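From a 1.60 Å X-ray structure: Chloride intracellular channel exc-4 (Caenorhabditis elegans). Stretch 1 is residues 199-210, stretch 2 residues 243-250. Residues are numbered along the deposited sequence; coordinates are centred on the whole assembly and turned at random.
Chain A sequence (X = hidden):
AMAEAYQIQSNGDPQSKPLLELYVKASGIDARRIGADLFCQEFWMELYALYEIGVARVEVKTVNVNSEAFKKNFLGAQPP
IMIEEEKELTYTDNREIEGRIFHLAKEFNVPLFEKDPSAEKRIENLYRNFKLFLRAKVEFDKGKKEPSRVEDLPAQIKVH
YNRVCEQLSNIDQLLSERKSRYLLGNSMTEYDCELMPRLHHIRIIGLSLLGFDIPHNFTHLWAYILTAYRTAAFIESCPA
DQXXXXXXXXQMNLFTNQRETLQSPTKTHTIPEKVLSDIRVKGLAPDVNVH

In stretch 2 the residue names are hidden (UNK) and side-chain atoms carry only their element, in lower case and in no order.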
ATOM      1  N   LEU A 199      -0.936  -3.918  19.119  1.00 18.67           N
ATOM      2  CA  LEU A 199      -1.048  -4.014  20.553  1.00 22.81           C
ATOM      3  C   LEU A 199      -0.273  -2.918  21.260  1.00 19.93           C
ATOM      4  O   LEU A 199      -0.776  -2.329  22.200  1.00 22.20           O
ATOM      5  CB  LEU A 199      -0.632  -5.394  21.033  1.00 22.66           C
ATOM      6  CG  LEU A 199      -1.567  -6.545  20.763  1.00 18.88           C
ATOM      7  CD1 LEU A 199      -0.899  -7.927  21.119  1.00 23.05           C
ATOM      8  CD2 LEU A 199      -2.913  -6.442  21.588  1.00 21.03           C
ATOM      9  N   HIS A 200       0.952  -2.676  20.816  1.00 22.32           N
ATOM     10  CA  HIS A 200       1.794  -1.664  21.462  1.00 21.14           C
ATOM     11  C   HIS A 200       1.190  -0.282  21.260  1.00 22.00           C
ATOM     12  O   HIS A 200       1.124   0.511  22.216  1.00 22.67           O
ATOM     13  CB  HIS A 200       3.170  -1.664  20.853  1.00 22.39           C
ATOM     14  CG  HIS A 200       4.122  -0.777  21.577  1.00 20.79           C
ATOM     15  ND1 HIS A 200       4.435  -0.923  22.918  1.00 19.94           N
ATOM     16  CD2 HIS A 200       4.792   0.321  21.153  1.00 24.60           C
ATOM     17  CE1 HIS A 200       5.271   0.043  23.268  1.00 24.89           C
ATOM     18  NE2 HIS A 200       5.498   0.808  22.222  1.00 24.17           N
ATOM     19  N   HIS A 201       0.696   0.006  20.056  1.00 19.20           N
ATOM     20  CA  HIS A 201      -0.039   1.267  19.807  1.00 19.72           C
ATOM     21  C   HIS A 201      -1.219   1.398  20.803  1.00 24.25           C
ATOM     22  O   HIS A 201      -1.452   2.456  21.426  1.00 23.53           O
ATOM     23  CB  HIS A 201      -0.595   1.378  18.385  1.00 18.83           C
ATOM     24  CG  HIS A 201       0.426   1.703  17.350  1.00 23.28           C
ATOM     25  ND1 HIS A 201       0.135   2.475  16.242  1.00 22.12           N
ATOM     26  CD2 HIS A 201       1.751   1.421  17.284  1.00 23.88           C
ATOM     27  CE1 HIS A 201       1.227   2.585  15.503  1.00 23.03           C
ATOM     28  NE2 HIS A 201       2.230   1.975  16.119  1.00 19.92           N
ATOM     29  N   ILE A 202      -1.989   0.308  20.943  1.00 20.27           N
ATOM     30  CA  ILE A 202      -3.148   0.361  21.791  1.00 21.68           C
ATOM     31  C   ILE A 202      -2.696   0.632  23.233  1.00 23.56           C
ATOM     32  O   ILE A 202      -3.336   1.389  23.971  1.00 23.42           O
ATOM     33  CB  ILE A 202      -3.932  -0.971  21.712  1.00 18.48           C
ATOM     34  CG1 ILE A 202      -4.639  -1.014  20.376  1.00 21.96           C
ATOM     35  CG2 ILE A 202      -4.887  -1.070  22.787  1.00 20.58           C
ATOM     36  CD1 ILE A 202      -5.318  -2.347  20.023  1.00 22.53           C
ATOM     37  N   ARG A 203      -1.581   0.002  23.662  1.00 21.16           N
ATOM     38  CA  ARG A 203      -1.114   0.187  25.036  1.00 24.35           C
ATOM     39  C   ARG A 203      -0.696   1.641  25.308  1.00 24.35           C
ATOM     40  O   ARG A 203      -1.146   2.280  26.259  1.00 24.48           O
ATOM     41  CB  ARG A 203       0.066  -0.734  25.339  1.00 25.17           C
ATOM     42  CG  ARG A 203       0.111  -1.181  26.771  1.00 29.52           C
ATOM     43  CD  ARG A 203       0.925  -0.316  27.662  1.00 31.82           C
ATOM     44  NE  ARG A 203       0.738  -0.640  29.082  1.00 26.92           N
ATOM     45  CZ  ARG A 203       1.718  -0.803  29.969  1.00 23.93           C
ATOM     46  NH1 ARG A 203       2.984  -0.681  29.632  1.00 25.95           N
ATOM     47  NH2 ARG A 203       1.421  -1.034  31.236  1.00 26.66           N
ATOM     48  N   ILE A 204       0.145   2.160  24.432  1.00 22.23           N
ATOM     49  CA  ILE A 204       0.646   3.546  24.552  1.00 20.42           C
ATOM     50  C   ILE A 204      -0.487   4.550  24.444  1.00 24.22           C
ATOM     51  O   ILE A 204      -0.576   5.479  25.254  1.00 24.86           O
ATOM     52  CB  ILE A 204       1.721   3.839  23.485  1.00 24.24           C
ATOM     53  CG1 ILE A 204       2.956   2.949  23.644  1.00 21.64           C
ATOM     54  CG2 ILE A 204       2.183   5.322  23.533  1.00 22.81           C
ATOM     55  CD1 ILE A 204       3.541   2.910  25.052  1.00 20.46           C
ATOM     56  N   ILE A 205      -1.343   4.412  23.441  1.00 22.78           N
ATOM     57  CA  ILE A 205      -2.441   5.383  23.240  1.00 20.78           C
ATOM     58  C   ILE A 205      -3.470   5.237  24.380  1.00 21.69           C
ATOM     59  O   ILE A 205      -4.016   6.208  24.901  1.00 23.82           O
ATOM     60  CB  ILE A 205      -3.094   5.237  21.869  1.00 23.43           C
ATOM     61  CG1 ILE A 205      -2.103   5.616  20.782  1.00 28.43           C
ATOM     62  CG2 ILE A 205      -4.391   6.120  21.739  1.00 25.09           C
ATOM     63  CD1 ILE A 205      -1.489   7.036  20.961  1.00 24.80           C
ATOM     64  N   GLY A 206      -3.738   4.002  24.798  1.00 22.06           N
ATOM     65  CA  GLY A 206      -4.573   3.830  25.983  1.00 24.74           C
ATOM     66  C   GLY A 206      -4.102   4.568  27.221  1.00 28.19           C
ATOM     67  O   GLY A 206      -4.896   5.320  27.873  1.00 25.37           O
ATOM     68  N   LEU A 207      -2.833   4.384  27.584  1.00 27.12           N
ATOM     69  CA  LEU A 207      -2.306   5.010  28.814  1.00 25.40           C
ATOM     70  C   LEU A 207      -2.221   6.511  28.618  1.00 29.08           C
ATOM     71  O   LEU A 207      -2.511   7.270  29.553  1.00 32.10           O
ATOM     72  CB  LEU A 207      -0.941   4.457  29.239  1.00 28.07           C
ATOM     73  CG  LEU A 207      -1.024   3.024  29.817  1.00 27.85           C
ATOM     74  CD1 LEU A 207       0.353   2.632  30.300  1.00 33.60           C
ATOM     75  CD2 LEU A 207      -2.027   2.921  30.954  1.00 27.12           C
ATOM     76  N   SER A 208      -1.848   6.950  27.425  1.00 24.07           N
ATOM     77  CA  SER A 208      -1.488   8.380  27.277  1.00 25.47           C
ATOM     78  C   SER A 208      -2.651   9.307  26.957  1.00 36.33           C
ATOM     79  O   SER A 208      -2.698  10.455  27.464  1.00 35.45           O
ATOM     80  CB  SER A 208      -0.409   8.558  26.236  1.00 30.06           C
ATOM     81  OG  SER A 208      -0.906   8.234  24.952  1.00 35.73           O
ATOM     82  N   LEU A 209      -3.576   8.826  26.125  1.00 23.48           N
ATOM     83  CA  LEU A 209      -4.700   9.583  25.632  1.00 25.69           C
ATOM     84  C   LEU A 209      -6.113   9.109  26.031  1.00 37.86           C
ATOM     85  O   LEU A 209      -7.041   9.925  26.171  1.00 36.74           O
ATOM     86  CB  LEU A 209      -4.661   9.625  24.095  1.00 32.98           C
ATOM     87  CG  LEU A 209      -3.531  10.327  23.339  1.00 36.78           C
ATOM     88  CD1 LEU A 209      -3.700  10.124  21.803  1.00 31.14           C
ATOM     89  CD2 LEU A 209      -3.527  11.779  23.704  1.00 37.42           C
ATOM     90  N   LEU A 210      -6.329   7.805  26.137  1.00 24.30           N
ATOM     91  CA  LEU A 210      -7.689   7.337  26.254  1.00 26.51           C
ATOM     92  C   LEU A 210      -8.089   6.840  27.628  1.00 22.86           C
ATOM     93  O   LEU A 210      -9.260   6.555  27.851  1.00 36.43           O
ATOM     94  CB  LEU A 210      -7.956   6.254  25.219  1.00 20.09           C
ATOM     95  CG  LEU A 210      -7.810   6.570  23.726  1.00 24.09           C
ATOM     96  CD1 LEU A 210      -8.133   5.441  22.808  1.00 21.31           C
ATOM     97  CD2 LEU A 210      -8.669   7.761  23.319  1.00 26.39           C
ATOM     98  N   UNK A 243       6.293   9.597  19.388  1.00 22.24           N
ATOM     99  CA  UNK A 243       5.980   9.548  17.979  1.00 21.23           C
ATOM    100  C   UNK A 243       4.707   8.713  17.703  1.00 23.51           C
ATOM    101  O   UNK A 243       3.999   8.968  16.745  1.00 22.26           O
ATOM    102  o   UNK A 243       9.473   9.516  17.640  1.00 26.39           O
ATOM    103  c   UNK A 243       8.347   9.987  17.334  1.00 24.05           C
ATOM    104  c   UNK A 243       7.181   9.081  17.149  1.00 24.74           C
ATOM    105  o   UNK A 243       8.023  11.211  17.280  1.00 25.04           O
ATOM    106  N   UNK A 244       4.411   7.733  18.564  1.00 20.30           N
ATOM    107  CA  UNK A 244       3.171   7.017  18.425  1.00 21.25           C
ATOM    108  C   UNK A 244       2.019   7.986  18.775  1.00 20.79           C
ATOM    109  O   UNK A 244       1.039   8.087  18.042  1.00 23.89           O
ATOM    110  c   UNK A 244       4.425   3.556  19.945  1.00 22.09           C
ATOM    111  c   UNK A 244       3.113   5.775  19.353  1.00 27.92           C
ATOM    112  c   UNK A 244       4.179   4.744  18.930  1.00 23.92           C
ATOM    113  c   UNK A 244       1.695   5.142  19.278  1.00 24.16           C
ATOM    114  N   UNK A 245       2.158   8.676  19.911  1.00 23.35           N
ATOM    115  CA  UNK A 245       1.134   9.643  20.363  1.00 22.85           C
ATOM    116  C   UNK A 245       0.930  10.707  19.300  1.00 22.88           C
ATOM    117  O   UNK A 245      -0.203  10.983  18.875  1.00 25.43           O
ATOM    118  c   UNK A 245       1.521  10.254  21.704  1.00 25.63           C
ATOM    119  c   UNK A 245       2.466   9.546  23.961  1.00 31.46           C
ATOM    120  c   UNK A 245       0.553  11.372  22.060  1.00 27.32           C
ATOM    121  c   UNK A 245       1.491   9.212  22.826  1.00 29.78           C
ATOM    122  N   UNK A 246       2.023  11.251  18.765  1.00 25.02           N
ATOM    123  CA  UNK A 246       1.914  12.310  17.770  1.00 24.84           C
ATOM    124  C   UNK A 246       1.264  11.873  16.471  1.00 25.91           C
ATOM    125  O   UNK A 246       0.502  12.610  15.885  1.00 28.85           O
ATOM    126  n   UNK A 246       3.047  16.248  16.060  1.00 33.83           N
ATOM    127  c   UNK A 246       2.990  15.429  17.162  1.00 31.56           C
ATOM    128  c   UNK A 246       3.250  14.168  16.741  1.00 27.56           C
ATOM    129  n   UNK A 246       3.445  14.248  15.379  1.00 29.61           N
ATOM    130  c   UNK A 246       3.332  15.513  14.998  1.00 37.56           C
ATOM    131  c   UNK A 246       3.290  12.875  17.490  1.00 28.30           C
ATOM    132  N   UNK A 247       1.518  10.615  16.079  1.00 24.82           N
ATOM    133  CA  UNK A 247       0.934  10.063  14.888  1.00 24.34           C
ATOM    134  C   UNK A 247      -0.583  10.152  14.963  1.00 25.49           C
ATOM    135  O   UNK A 247      -1.215  10.619  14.011  1.00 28.30           O
ATOM    136  c   UNK A 247       0.448   6.968  11.642  1.00 37.17           C
ATOM    137  n   UNK A 247      -0.501   6.501  12.433  1.00 36.08           N
ATOM    138  c   UNK A 247       0.762   7.828  13.647  1.00 24.84           C
ATOM    139  c   UNK A 247       1.446   8.610  14.719  1.00 22.04           C
ATOM    140  c   UNK A 247      -0.319   7.012  13.696  1.00 29.33           C
ATOM    141  n   UNK A 247       1.216   7.785  12.346  1.00 31.26           N
ATOM    142  N   UNK A 248      -1.157   9.684  16.075  1.00 26.91           N
ATOM    143  CA  UNK A 248      -2.613   9.660  16.208  1.00 26.28           C
ATOM    144  C   UNK A 248      -3.074  11.103  16.436  1.00 33.01           C
ATOM    145  O   UNK A 248      -4.100  11.486  15.913  1.00 31.27           O
ATOM    146  c   UNK A 248      -3.090   8.745  17.304  1.00 30.14           C
ATOM    147  c   UNK A 248      -1.497   5.353  16.926  1.00 22.87           C
ATOM    148  c   UNK A 248      -3.635   5.305  15.827  1.00 22.99           C
ATOM    149  c   UNK A 248      -3.841   6.621  16.192  1.00 25.28           C
ATOM    150  c   UNK A 248      -2.475   4.675  16.188  1.00 26.30           C
ATOM    151  o   UNK A 248      -2.215   3.369  15.799  1.00 23.96           O
ATOM    152  c   UNK A 248      -1.724   6.651  17.259  1.00 24.02           C
ATOM    153  c   UNK A 248      -2.896   7.293  16.935  1.00 22.33           C
ATOM    154  N   UNK A 249      -2.291  11.892  17.170  1.00 27.68           N
ATOM    155  CA  UNK A 249      -2.720  13.303  17.380  1.00 33.16           C
ATOM    156  C   UNK A 249      -2.800  14.077  16.077  1.00 37.54           C
ATOM    157  O   UNK A 249      -3.786  14.791  15.854  1.00 37.25           O
ATOM    158  n   UNK A 249      -1.482  16.144  22.420  1.00 39.39           N
ATOM    159  c   UNK A 249      -2.275  13.499  19.833  1.00 31.55           C
ATOM    160  c   UNK A 249      -1.831  15.614  21.068  1.00 41.39           C
ATOM    161  c   UNK A 249      -1.545  14.156  20.976  1.00 40.45           C
ATOM    162  c   UNK A 249      -1.887  13.999  18.469  1.00 31.63           C
ATOM    163  N   UNK A 250      -1.814  13.908  15.189  1.00 29.88           N
ATOM    164  CA  UNK A 250      -1.761  14.666  13.950  1.00 30.93           C
ATOM    165  C   UNK A 250      -2.907  14.333  12.987  1.00 49.30           C
ATOM    166  O   UNK A 250      -3.361  15.219  12.240  1.00 45.63           O
ATOM    167  c   UNK A 250       0.111  13.345  12.589  1.00 42.81           C
ATOM    168  c   UNK A 250      -0.350  14.646  13.285  1.00 34.44           C
ATOM    169  o   UNK A 250       2.179  12.293  11.762  1.00 31.14           O
ATOM    170  c   UNK A 250       1.575  13.389  12.045  1.00 47.02           C
ATOM    171  o   UNK A 250       2.126  14.515  11.882  1.00 44.41           O
TER

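Position 243 carries four side-chain atoms, two carbons in line with two oxygens on the second, and makes no contact with stretch 1. That carboxylate identifies Asp-243. Its side chain comes no nearer than 8.7 Å, from CB of Asp-243 to NE2 of His-201; both carboxylate oxygens are hydrogen-bonded elsewhere in the structure.

Position 244 has four carbons and no heteroatom, forked at CB, one arm two carbons long. Its CA-to-CB bond points toward stretch 1, and the side chain sits among His-200, His-201, Ile-204 and Ile-205. This beta-branched chain is isoleucine, Ile-244. Its CD1 reaches 3.5 Å from His-200 CD2 and 4.0 Å from Ile-204 CG1. Its CG2 lies 4.2 Å from the His-201 ring centroid and 12° off the ring normal, a CH-pi contact over the face.

Position 245 repeats that composition and fork, its side-chain carbons lying against Ile-204, Ile-205, Ser-208 and Leu-209, so it is Ile-245. Although CA-to-CB points sideways, its CG1 lies 4.0 Å from Ile-204 CG2, 4.1 Å from Ile-205 CD1 and 3.3 Å from Ser-208 OG. The Ser-208 hydroxyl has a polar partner within its own helix, donating from OG to Ile-204 O at 2.8 Å.

Position 246 shows one carbon, then a five-membered ring of three carbons and two nitrogens. Its CA-to-CB bond points away and it makes no contact. The imidazole marks His-246.

Position 247 has the same ring, also without contact: His-247. Here CA-to-CB points toward stretch 1, yet the nearest side-chain approach is 5.0 Å, from His-247 CD2 to His-201 CE1.

Position 248 has one carbon leading to a six-carbon ring bearing one oxygen, 2.6 Å from His-201 ND1. The ring and its hydroxyl define Tyr-248. The bond between OH and His-201 ND1 is nearly linear, at 173°, and either atom could be the donor. The rings meet rim to rim, centroids 5.5 Å apart and planes at 86°, while Ile-205 CG1 packs 3.7 Å from Tyr-248 CD2.

Position 249 has four carbons in a row ending in nitrogen, and a carbon of the chain meets Leu-209: Lys-249. Its CD approaches Leu-209 CD2 at 4.1 Å, so the aliphatic stem makes the contact while NZ is hydrogen-bonded elsewhere.

Position 250, out of reach of stretch 1, has three carbons, the third carrying two oxygens: Glu-250.

The helices cross at -77° with axes 9.6 Å apart, burying 498 Å². Ile-244 fills a hole in the facing helix and Ile-245 extends the apolar packing. The single hydrogen bond across, His-201 to Tyr-248, adds a directional tie, engaging the imidazole edge while Ile-244 covers a face.

Stretch 2 243-250: DIIHHYKE
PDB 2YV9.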